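Local coordinates for structural protein VP1 (Trichodysplasia spinulosa-associated polyomavirus, PDB 4U60) that forms the coat of a human-skin polyomavirus as a pentameric jelly-roll capsid protein and binds the sialylated oligosaccharide of ganglioside GM1, at residues Thr23-Tyr28 with Ile73-Leu78; Thr31-Asn36 with Ser245-Val250; Phe123-Met128 with Gln261-Pro266; Phe133-Glu138 with Phe269-Arg274. All coordinates share one frame; numbering follows the deposited sequence.

Contact 1 of 4, residues Thr23-Tyr28 with Ile73-Leu78; sequences TTIELY and INLPML
Ile25 and Ile73 mark the closest approach of the two backbones, with their CA atoms 8.3 Å apart. Residues 23-28 are extended throughout, whereas 73-78 runs roughly the opposite way and leaves its strand after Asn74. No backbone hydrogen bond spans the gap, so side chains alone fill it. Ile25 and Ile73 share the centre almost equally. Ile25 CG2 meets Ile73 CG2 at 3.9 Å as the two isoleucines lie alongside each other, pointing opposite ways, and Ile25 CD1 also lies against that methyl. This is sandwich packing in the viral jelly roll: strand 12-29 is hydrogen-bonded to strand 260-279 in one sheet, while strand 69-74 pairs with strand 241-254 in the facing one. Beyond the strand end, Leu75 brings CD2 to 3.6 Å from Ile25 CG1; chi1 of -58° sets CG anti to the leucine's carbonyl carbon, on the way to Ile25. Trp90 and Leu242 pack against Leu75 too. In the other direction along 23-28, Leu27 adds a lighter touch, CD1 to Ile73 CD1 at 4.1 Å, and its side chain also rests on Phe269. On the outer face of the same strand, Glu26 packs on Ser196 of a second subunit.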
# COMPACT_ATOMS: atom_id res chain seq x y z
N THR C 23 -35.92 -2.58 10.18
CA THR C 23 -35.59 -1.91 11.42
C THR C 23 -34.08 -1.72 11.43
O THR C 23 -33.36 -2.36 10.68
CB THR C 23 -36.06 -2.71 12.66
OG1 THR C 23 -36.09 -1.84 13.80
CG2 THR C 23 -35.16 -3.92 12.96
N THR C 24 -33.62 -0.81 12.26
CA THR C 24 -32.20 -0.56 12.38
C THR C 24 -31.82 -0.63 13.84
O THR C 24 -32.61 -0.28 14.72
CB THR C 24 -31.81 0.81 11.81
OG1 THR C 24 -32.45 1.83 12.58
CG2 THR C 24 -32.23 0.95 10.36
N ILE C 25 -30.60 -1.08 14.08
CA ILE C 25 -30.05 -1.15 15.42
C ILE C 25 -28.76 -0.35 15.40
O ILE C 25 -27.90 -0.56 14.54
CB ILE C 25 -29.72 -2.62 15.80
CG1 ILE C 25 -31.01 -3.42 15.97
CG2 ILE C 25 -28.84 -2.69 17.06
CD1 ILE C 25 -31.89 -2.97 17.11
N GLU C 26 -28.63 0.55 16.35
CA GLU C 26 -27.45 1.35 16.49
C GLU C 26 -26.87 1.10 17.88
O GLU C 26 -27.59 1.06 18.87
CB GLU C 26 -27.84 2.81 16.31
CG GLU C 26 -26.72 3.80 16.34
CD GLU C 26 -27.23 5.21 16.12
OE1 GLU C 26 -26.76 5.87 15.17
OE2 GLU C 26 -28.11 5.67 16.87
N LEU C 27 -25.56 0.89 17.94
CA LEU C 27 -24.90 0.69 19.22
C LEU C 27 -23.44 1.02 19.10
O LEU C 27 -22.91 1.17 18.00
CB LEU C 27 -25.05 -0.74 19.71
CG LEU C 27 -24.21 -1.78 18.95
CD1 LEU C 27 -23.76 -2.93 19.83
CD2 LEU C 27 -25.02 -2.31 17.77
N TYR C 28 -22.78 1.14 20.25
CA TYR C 28 -21.32 1.18 20.29
C TYR C 28 -20.85 0.18 21.33
O TYR C 28 -21.61 -0.19 22.25
CB TYR C 28 -20.80 2.61 20.60
CG TYR C 28 -21.22 3.11 21.97
CD1 TYR C 28 -20.45 2.84 23.10
CD2 TYR C 28 -22.40 3.80 22.13
CE1 TYR C 28 -20.86 3.26 24.36
CE2 TYR C 28 -22.83 4.22 23.39
CZ TYR C 28 -22.05 3.94 24.51
OH TYR C 28 -22.49 4.37 25.75
N ILE C 73 -28.01 -7.94 21.26
CA ILE C 73 -29.06 -6.93 21.24
C ILE C 73 -30.41 -7.62 21.01
O ILE C 73 -30.57 -8.41 20.09
CB ILE C 73 -28.85 -5.88 20.12
CG1 ILE C 73 -27.47 -5.22 20.23
CG2 ILE C 73 -29.97 -4.85 20.14
CD1 ILE C 73 -27.14 -4.54 21.52
N ASN C 74 -31.37 -7.29 21.86
CA ASN C 74 -32.73 -7.79 21.74
C ASN C 74 -33.46 -7.10 20.63
O ASN C 74 -33.57 -5.87 20.64
CB ASN C 74 -33.51 -7.53 23.02
CG ASN C 74 -33.00 -8.36 24.16
OD1 ASN C 74 -33.00 -9.59 24.07
ND2 ASN C 74 -32.56 -7.71 25.23
N LEU C 75 -33.97 -7.87 19.69
CA LEU C 75 -34.72 -7.34 18.58
C LEU C 75 -36.21 -7.43 18.86
O LEU C 75 -36.65 -8.20 19.73
CB LEU C 75 -34.40 -8.10 17.31
CG LEU C 75 -32.91 -8.09 16.92
CD1 LEU C 75 -32.68 -9.00 15.73
CD2 LEU C 75 -32.41 -6.69 16.65
N PRO C 76 -37.01 -6.66 18.12
CA PRO C 76 -38.45 -6.71 18.33
C PRO C 76 -38.99 -8.13 18.13
O PRO C 76 -38.65 -8.79 17.14
CB PRO C 76 -38.99 -5.78 17.25
CG PRO C 76 -37.89 -4.80 17.03
CD PRO C 76 -36.64 -5.63 17.14
N MET C 77 -39.80 -8.58 19.08
CA MET C 77 -40.32 -9.92 19.05
C MET C 77 -41.27 -10.09 17.87
O MET C 77 -42.21 -9.31 17.72
CB MET C 77 -41.03 -10.24 20.36
CG MET C 77 -41.20 -11.72 20.61
SD MET C 77 -42.84 -12.01 21.20
CE MET C 77 -43.80 -11.81 19.70
N LEU C 78 -41.05 -11.14 17.08
CA LEU C 78 -41.77 -11.36 15.82
C LEU C 78 -42.90 -12.40 15.87
O LEU C 78 -43.90 -12.26 15.15
CB LEU C 78 -40.77 -11.82 14.75
CG LEU C 78 -39.75 -10.78 14.30
CD1 LEU C 78 -38.67 -11.40 13.43
CD2 LEU C 78 -40.45 -9.64 13.58

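Contact 2 of 4, residues Thr31-Asn36 with Ser245-Val250; sequences TRMGQN and SCCDIV
Cys247 is the first residue of 245-250 to touch the loop 31-36: its SG lies 4.0 Å from Met33 CE, an apolar contact with the thiol set anti to the backbone N (chi1 -174°). Phe130 packs on the same cysteine. At Asp248 the link becomes polar and indirect. The backbone N of Asp248 gives its hydrogen to a water at 2.8 Å, and that water is also hydrogen-bonded to Thr31 OG1 at 2.7 Å. Here strand 241-254 of the jelly roll changes partners along one edge, Cys246 bonding to Ser69 while the Asp248 carbonyl probably accepts a hydrogen bond from Leu265 N of strand 260-279; the water takes up the amide in between. The carboxylate of Asp248 has other business, a salt bridge to Arg267 and a hydrogen bond to His131. Ile249 comes next, and its CG1 touches sulfur and terminal methyl alike, 3.7 Å from Met33 SD and the same from Met33 CE. Bends at chi2 and chi3 bring the Met33 thioether up to the Cys247 and Ile249 side chains. Behind it the loop is braced by Gly34 N, bonded to Asn36 OD1 at 3.0 Å, and by the salt bridge from Arg32 to Asp183.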
# COMPACT_ATOMS: atom_id res chain seq x y z
N THR C 31 -13.95 -0.44 24.38
CA THR C 31 -12.83 -1.34 24.28
C THR C 31 -12.58 -2.08 25.60
O THR C 31 -12.91 -1.57 26.70
CB THR C 31 -11.57 -0.56 23.84
OG1 THR C 31 -10.59 -1.47 23.34
CG2 THR C 31 -10.97 0.22 24.98
N ARG C 32 -12.02 -3.29 25.48
CA ARG C 32 -11.71 -4.14 26.63
C ARG C 32 -10.23 -4.53 26.60
O ARG C 32 -9.84 -5.66 26.30
CB ARG C 32 -12.63 -5.36 26.67
CG ARG C 32 -14.12 -5.00 26.68
CD ARG C 32 -14.48 -4.29 27.96
NE ARG C 32 -15.87 -3.84 28.05
CZ ARG C 32 -16.26 -2.59 28.23
NH1 ARG C 32 -15.38 -1.58 28.29
NH2 ARG C 32 -17.56 -2.32 28.38
N MET C 33 -9.40 -3.56 26.94
CA MET C 33 -7.97 -3.76 26.90
C MET C 33 -7.36 -4.35 28.16
O MET C 33 -6.22 -4.79 28.13
CB MET C 33 -7.29 -2.42 26.60
CG MET C 33 -7.56 -1.88 25.19
SD MET C 33 -6.90 -2.92 23.85
CE MET C 33 -8.36 -3.84 23.36
N GLY C 34 -8.09 -4.31 29.27
CA GLY C 34 -7.61 -4.89 30.53
C GLY C 34 -8.12 -4.13 31.73
O GLY C 34 -8.52 -4.74 32.73
N GLN C 35 -8.08 -2.81 31.68
CA GLN C 35 -8.73 -1.98 32.68
C GLN C 35 -10.06 -1.59 32.05
O GLN C 35 -10.15 -0.66 31.24
CB GLN C 35 -7.86 -0.80 33.02
CG GLN C 35 -8.20 -0.03 34.28
CD GLN C 35 -9.68 0.10 34.54
OE1 GLN C 35 -10.34 -0.84 35.06
NE2 GLN C 35 -10.22 1.28 34.22
N ASN C 36 -11.10 -2.34 32.41
CA ASN C 36 -12.40 -2.27 31.73
C ASN C 36 -13.48 -1.60 32.57
O ASN C 36 -14.65 -1.61 32.17
CB ASN C 36 -12.81 -3.69 31.32
CG ASN C 36 -11.76 -4.34 30.43
OD1 ASN C 36 -10.98 -3.64 29.77
ND2 ASN C 36 -11.73 -5.65 30.42
N SER C 245 -19.67 -8.15 17.81
CA SER C 245 -18.42 -8.38 18.52
C SER C 245 -17.31 -7.61 17.86
O SER C 245 -17.36 -7.39 16.65
CB SER C 245 -18.06 -9.87 18.52
OG SER C 245 -19.16 -10.67 18.97
N CYS C 246 -16.28 -7.25 18.62
CA CYS C 246 -15.17 -6.52 18.02
C CYS C 246 -13.95 -6.45 18.92
O CYS C 246 -14.01 -6.82 20.09
CB CYS C 246 -15.60 -5.11 17.61
SG CYS C 246 -16.11 -4.03 18.97
N CYS C 247 -12.84 -5.98 18.33
CA CYS C 247 -11.66 -5.62 19.09
C CYS C 247 -10.89 -4.63 18.23
O CYS C 247 -10.70 -4.86 17.04
CB CYS C 247 -10.81 -6.83 19.43
SG CYS C 247 -9.41 -6.45 20.52
N ASP C 248 -10.47 -3.52 18.83
CA ASP C 248 -9.71 -2.49 18.11
C ASP C 248 -8.53 -1.98 18.91
O ASP C 248 -8.63 -0.99 19.64
CB ASP C 248 -10.64 -1.35 17.69
CG ASP C 248 -11.64 -1.77 16.65
OD1 ASP C 248 -11.22 -1.85 15.45
OD2 ASP C 248 -12.80 -2.08 17.00
N ILE C 249 -7.39 -2.64 18.76
CA ILE C 249 -6.15 -2.23 19.40
C ILE C 249 -5.42 -1.29 18.44
O ILE C 249 -5.25 -1.63 17.27
CB ILE C 249 -5.26 -3.46 19.64
CG1 ILE C 249 -5.94 -4.39 20.65
CG2 ILE C 249 -3.86 -3.05 20.07
CD1 ILE C 249 -5.34 -5.77 20.75
N VAL C 250 -5.02 -0.13 18.93
CA VAL C 250 -4.38 0.88 18.06
C VAL C 250 -2.92 1.11 18.35
O VAL C 250 -2.27 1.90 17.67
CB VAL C 250 -5.15 2.21 18.04
CG1 VAL C 250 -6.52 2.04 17.39
CG2 VAL C 250 -5.30 2.76 19.45
O HOH W 1 -11.62 -3.03 21.35

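Contact 3 of 4, residues Phe123-Met128 with Gln261-Pro266; sequences FPVEGM and QYRGLP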
# COMPACT_ATOMS: atom_id res chain seq x y z
N PHE C 123 6.22 10.12 22.67
CA PHE C 123 5.89 9.06 21.71
C PHE C 123 4.38 8.98 21.59
O PHE C 123 3.69 8.87 22.61
CB PHE C 123 6.39 7.71 22.21
CG PHE C 123 7.87 7.51 22.16
CD1 PHE C 123 8.78 8.50 21.81
CD2 PHE C 123 8.36 6.27 22.52
CE1 PHE C 123 10.16 8.23 21.82
CE2 PHE C 123 9.71 6.00 22.54
CZ PHE C 123 10.61 6.98 22.18
N PRO C 124 3.85 9.00 20.37
CA PRO C 124 2.43 8.75 20.24
C PRO C 124 2.12 7.27 20.48
O PRO C 124 3.04 6.41 20.53
CB PRO C 124 2.14 9.15 18.80
CG PRO C 124 3.40 8.81 18.10
CD PRO C 124 4.51 9.14 19.07
N VAL C 125 0.84 6.97 20.66
CA VAL C 125 0.43 5.58 20.77
C VAL C 125 0.75 4.93 19.44
O VAL C 125 0.34 5.42 18.39
CB VAL C 125 -1.07 5.46 21.09
CG1 VAL C 125 -1.57 4.05 20.88
CG2 VAL C 125 -1.35 5.93 22.50
N GLU C 126 1.50 3.83 19.47
CA GLU C 126 2.06 3.27 18.25
C GLU C 126 2.39 1.79 18.46
O GLU C 126 2.47 1.31 19.59
CB GLU C 126 3.29 4.08 17.80
CG GLU C 126 4.44 4.02 18.80
CD GLU C 126 5.60 4.91 18.47
OE1 GLU C 126 5.53 5.70 17.50
OE2 GLU C 126 6.63 4.80 19.16
N GLY C 127 2.59 1.08 17.35
CA GLY C 127 2.87 -0.33 17.36
C GLY C 127 1.70 -1.17 16.87
O GLY C 127 0.89 -0.76 16.03
N MET C 128 1.61 -2.36 17.43
CA MET C 128 0.66 -3.35 17.00
C MET C 128 -0.77 -2.82 16.86
O MET C 128 -1.29 -2.18 17.78
CB MET C 128 0.65 -4.47 18.05
CG MET C 128 -0.22 -5.61 17.66
SD MET C 128 -0.60 -6.66 19.08
CE MET C 128 1.03 -7.20 19.53
N GLN C 261 1.50 -0.06 27.76
CA GLN C 261 0.11 -0.48 27.92
C GLN C 261 -0.58 -0.50 26.56
O GLN C 261 -0.42 0.44 25.78
CB GLN C 261 -0.63 0.54 28.78
CG GLN C 261 -0.17 0.63 30.22
CD GLN C 261 -0.75 1.86 30.87
OE1 GLN C 261 -0.16 2.95 30.79
NE2 GLN C 261 -1.91 1.71 31.49
N TYR C 262 -1.37 -1.53 26.29
CA TYR C 262 -2.25 -1.52 25.13
C TYR C 262 -3.22 -0.36 25.21
O TYR C 262 -3.68 -0.01 26.28
CB TYR C 262 -3.11 -2.77 25.07
CG TYR C 262 -2.46 -4.04 24.65
CD1 TYR C 262 -2.35 -4.37 23.32
CD2 TYR C 262 -1.95 -4.94 25.59
CE1 TYR C 262 -1.79 -5.57 22.90
CE2 TYR C 262 -1.36 -6.12 25.19
CZ TYR C 262 -1.29 -6.45 23.85
OH TYR C 262 -0.75 -7.63 23.41
N ARG C 263 -3.52 0.22 24.06
CA ARG C 263 -4.57 1.22 23.91
C ARG C 263 -5.60 0.74 22.88
O ARG C 263 -5.21 0.32 21.78
CB ARG C 263 -3.99 2.54 23.45
CG ARG C 263 -5.00 3.64 23.12
CD ARG C 263 -5.99 3.88 24.26
NE ARG C 263 -6.67 5.16 24.14
CZ ARG C 263 -7.78 5.48 24.80
NH1 ARG C 263 -8.36 4.60 25.59
NH2 ARG C 263 -8.34 6.67 24.63
N GLY C 264 -6.88 0.82 23.25
CA GLY C 264 -7.98 0.43 22.40
C GLY C 264 -8.94 1.57 22.19
O GLY C 264 -8.95 2.52 22.98
N LEU C 265 -9.74 1.48 21.11
CA LEU C 265 -10.76 2.47 20.82
C LEU C 265 -12.13 1.80 20.68
O LEU C 265 -12.22 0.61 20.34
CB LEU C 265 -10.43 3.24 19.54
CG LEU C 265 -9.23 4.20 19.64
CD1 LEU C 265 -8.99 4.83 18.27
CD2 LEU C 265 -9.42 5.28 20.68
N PRO C 266 -13.20 2.58 20.90
CA PRO C 266 -14.53 2.05 20.74
C PRO C 266 -14.91 1.90 19.26
O PRO C 266 -14.29 2.51 18.39
CB PRO C 266 -15.43 3.09 21.42
CG PRO C 266 -14.58 4.31 21.67
CD PRO C 266 -13.20 4.02 21.18
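Val125 and Arg263 make the tighter half of this contact, their CA atoms 7.3 Å apart. The two side chains cross at about a right angle, and Val125 CG1 settles on the root of the arginine, 3.8 Å from Arg263 CB and 4.1 Å from Arg263 CG. That methyl stands anti to the backbone N of Val125 (chi1 166°), which brings it up to the strand. Arg263 offers only its aliphatic part here. A bend at chi2 (53°) swings the guanidinium away to the carbonyl of Gly44, to the carbonyl of Gln170 of a second subunit, and to a cation-pi contact with Tyr45; Leu265 CD2 lies above one face, displaced toward its rim. The other half is slightly looser. Met128 SD comes to the edge of the Tyr262 ring, close to its plane and 4.1 Å from CE1, with no atom of the methionine over a ring face. Phe252 packs on both residues, and Leu105 and Val108 of a third subunit cover Met128 and Tyr262 respectively. One step back along the strand, partly exposed Gln261 binds a glycerol, probably from the crystallisation liquor, and about 11 Å from the Tyr262 side chain lies a bound sialic acid. The contact thus joins the loop entering strand 129-136 to the start of strand 260-279 near the glycan-binding end of the subunit. With neither hydrogen bond nor salt bridge across it, it rests on dispersion, leaving the guanidinium of Arg263 to serve both its own chain and the subunit interface.

Contact 4 of 4, residues Phe133-Glu138 with Phe269-Arg274; sequences FAVGGE and FNILLR
Phe269, Val135 and Ile271 bury the most surface here, and they project into the gap between two strands, 133-136 and 269-274, that run roughly the same way without pairing. Phe269 presents the rim of its ring: CE2 lies 4.0 Å from Phe133 CB, which sits at the edge of the ring and near its plane. Phe133 therefore meets its partner chiefly through the base of its side chain. Its own ring, with CG held between the backbone N and the carbonyl carbon (chi1 71°), turns off to stack on Tyr204, and Cys246 lies close to both phenylalanines. Val135 and Ile271, whose CA atoms are 8.8 Å apart, meet end on, with Val135 CG1 4.0 Å from Ile271 CD1. The extended chi2 of Ile271 (160°) sends CD1 straight out from its strand to this meeting point. No polar group takes part, and the packing consists of two branched aliphatics beside one aromatic rim. Leu242 fills in against both Val135 and Ile271, and Val244 against Ile271 and Phe269. The contact spans the interior of the jelly-roll sandwich: strand 129-136 lies between strands 201-208 and 241-254 on one side, while on the other strand 260-279 is flanked by strands 12-29 and 86-99, whose Val95 and Thr97 touch Ile271 and Phe269.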
# COMPACT_ATOMS: atom_id res chain seq x y z
N PHE C 133 -14.28 -7.07 13.55
CA PHE C 133 -15.67 -6.99 13.98
C PHE C 133 -16.43 -8.16 13.37
O PHE C 133 -16.00 -8.78 12.39
CB PHE C 133 -16.34 -5.65 13.65
CG PHE C 133 -16.62 -5.43 12.19
CD1 PHE C 133 -15.65 -4.90 11.36
CD2 PHE C 133 -17.85 -5.77 11.66
CE1 PHE C 133 -15.89 -4.68 10.02
CE2 PHE C 133 -18.08 -5.56 10.30
CZ PHE C 133 -17.10 -5.02 9.49
N ALA C 134 -17.53 -8.50 14.02
CA ALA C 134 -18.39 -9.57 13.57
C ALA C 134 -19.83 -9.21 13.88
O ALA C 134 -20.13 -8.58 14.92
CB ALA C 134 -18.01 -10.86 14.25
N VAL C 135 -20.71 -9.54 12.95
CA VAL C 135 -22.16 -9.39 13.12
C VAL C 135 -22.80 -10.72 12.76
O VAL C 135 -22.53 -11.28 11.69
CB VAL C 135 -22.74 -8.27 12.24
CG1 VAL C 135 -24.25 -8.10 12.46
CG2 VAL C 135 -22.03 -6.95 12.49
N GLY C 136 -23.63 -11.25 13.65
CA GLY C 136 -24.29 -12.52 13.41
C GLY C 136 -25.59 -12.70 14.14
O GLY C 136 -26.01 -11.86 14.94
N GLY C 137 -26.24 -13.81 13.84
CA GLY C 137 -27.52 -14.15 14.42
C GLY C 137 -27.43 -15.10 15.59
O GLY C 137 -28.44 -15.66 16.02
N GLU C 138 -26.23 -15.30 16.09
CA GLU C 138 -25.97 -16.19 17.22
C GLU C 138 -24.54 -15.85 17.67
O GLU C 138 -23.85 -15.12 16.98
CB GLU C 138 -26.10 -17.64 16.78
CG GLU C 138 -25.17 -18.05 15.66
CD GLU C 138 -25.55 -19.40 15.13
OE1 GLU C 138 -24.94 -20.39 15.59
OE2 GLU C 138 -26.47 -19.50 14.29
N PHE C 269 -21.66 0.87 15.46
CA PHE C 269 -22.35 0.05 14.48
C PHE C 269 -23.74 0.59 14.20
O PHE C 269 -24.46 0.95 15.13
CB PHE C 269 -22.55 -1.39 14.99
CG PHE C 269 -21.29 -2.09 15.42
CD1 PHE C 269 -20.80 -1.92 16.71
CD2 PHE C 269 -20.65 -3.00 14.58
CE1 PHE C 269 -19.69 -2.61 17.15
CE2 PHE C 269 -19.52 -3.68 15.02
CZ PHE C 269 -19.05 -3.46 16.31
N ASN C 270 -24.11 0.57 12.93
CA ASN C 270 -25.49 0.82 12.51
C ASN C 270 -25.87 -0.31 11.57
O ASN C 270 -25.35 -0.40 10.46
CB ASN C 270 -25.64 2.19 11.83
CG ASN C 270 -27.09 2.54 11.51
OD1 ASN C 270 -27.70 3.38 12.17
ND2 ASN C 270 -27.64 1.89 10.49
N ILE C 271 -26.75 -1.17 12.03
CA ILE C 271 -27.10 -2.39 11.33
C ILE C 271 -28.54 -2.32 10.82
O ILE C 271 -29.46 -2.02 11.58
CB ILE C 271 -26.91 -3.62 12.25
CG1 ILE C 271 -25.45 -3.69 12.70
CG2 ILE C 271 -27.36 -4.88 11.55
CD1 ILE C 271 -25.21 -4.51 13.94
N LEU C 272 -28.71 -2.59 9.54
CA LEU C 272 -30.01 -2.64 8.90
C LEU C 272 -30.49 -4.07 8.87
O LEU C 272 -29.75 -4.94 8.45
CB LEU C 272 -29.90 -2.10 7.48
CG LEU C 272 -31.18 -2.09 6.66
CD1 LEU C 272 -32.11 -1.02 7.19
CD2 LEU C 272 -30.88 -1.88 5.19
N LEU C 273 -31.73 -4.30 9.32
CA LEU C 273 -32.32 -5.65 9.31
C LEU C 273 -33.67 -5.64 8.65
O LEU C 273 -34.36 -4.61 8.62
CB LEU C 273 -32.48 -6.22 10.72
CG LEU C 273 -31.19 -6.29 11.54
CD1 LEU C 273 -31.16 -5.13 12.51
CD2 LEU C 273 -31.06 -7.59 12.30
N ARG C 274 -34.04 -6.80 8.11
CA ARG C 274 -35.28 -6.96 7.40
C ARG C 274 -35.95 -8.25 7.83
O ARG C 274 -35.29 -9.18 8.29
CB ARG C 274 -35.06 -6.95 5.89
CG ARG C 274 -34.32 -8.16 5.34
CD ARG C 274 -34.08 -8.03 3.85
NE ARG C 274 -33.24 -9.12 3.34
CZ ARG C 274 -32.62 -9.12 2.14
NH1 ARG C 274 -32.75 -8.10 1.31
NH2 ARG C 274 -31.89 -10.15 1.77

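Contacts 1 and 4 are neighbours, centres 9 Å apart, and both bridge the two sheets of the sandwich with aliphatic and aromatic groups. Contact 4 is the more buried, contact 1 lying only partly buried farther out. Strands 12-29 and 260-279 join them directly, through probable hydrogen bonds such as Ile25 O to Ile271 N at 2.8 Å. Contacts 2 and 3, centres 10 Å apart, instead pack loops against strands 241-254 and 260-279, which probably pair through Val250 N and Arg263 O. Both are buried, but contact 2 alone includes a water bridge. Contacts 1 and 2 each meet one other subunit and contact 3 meets two, whereas contact 4 touches none. Contacts 1 and 3 lie on opposite sides of the chain's centre.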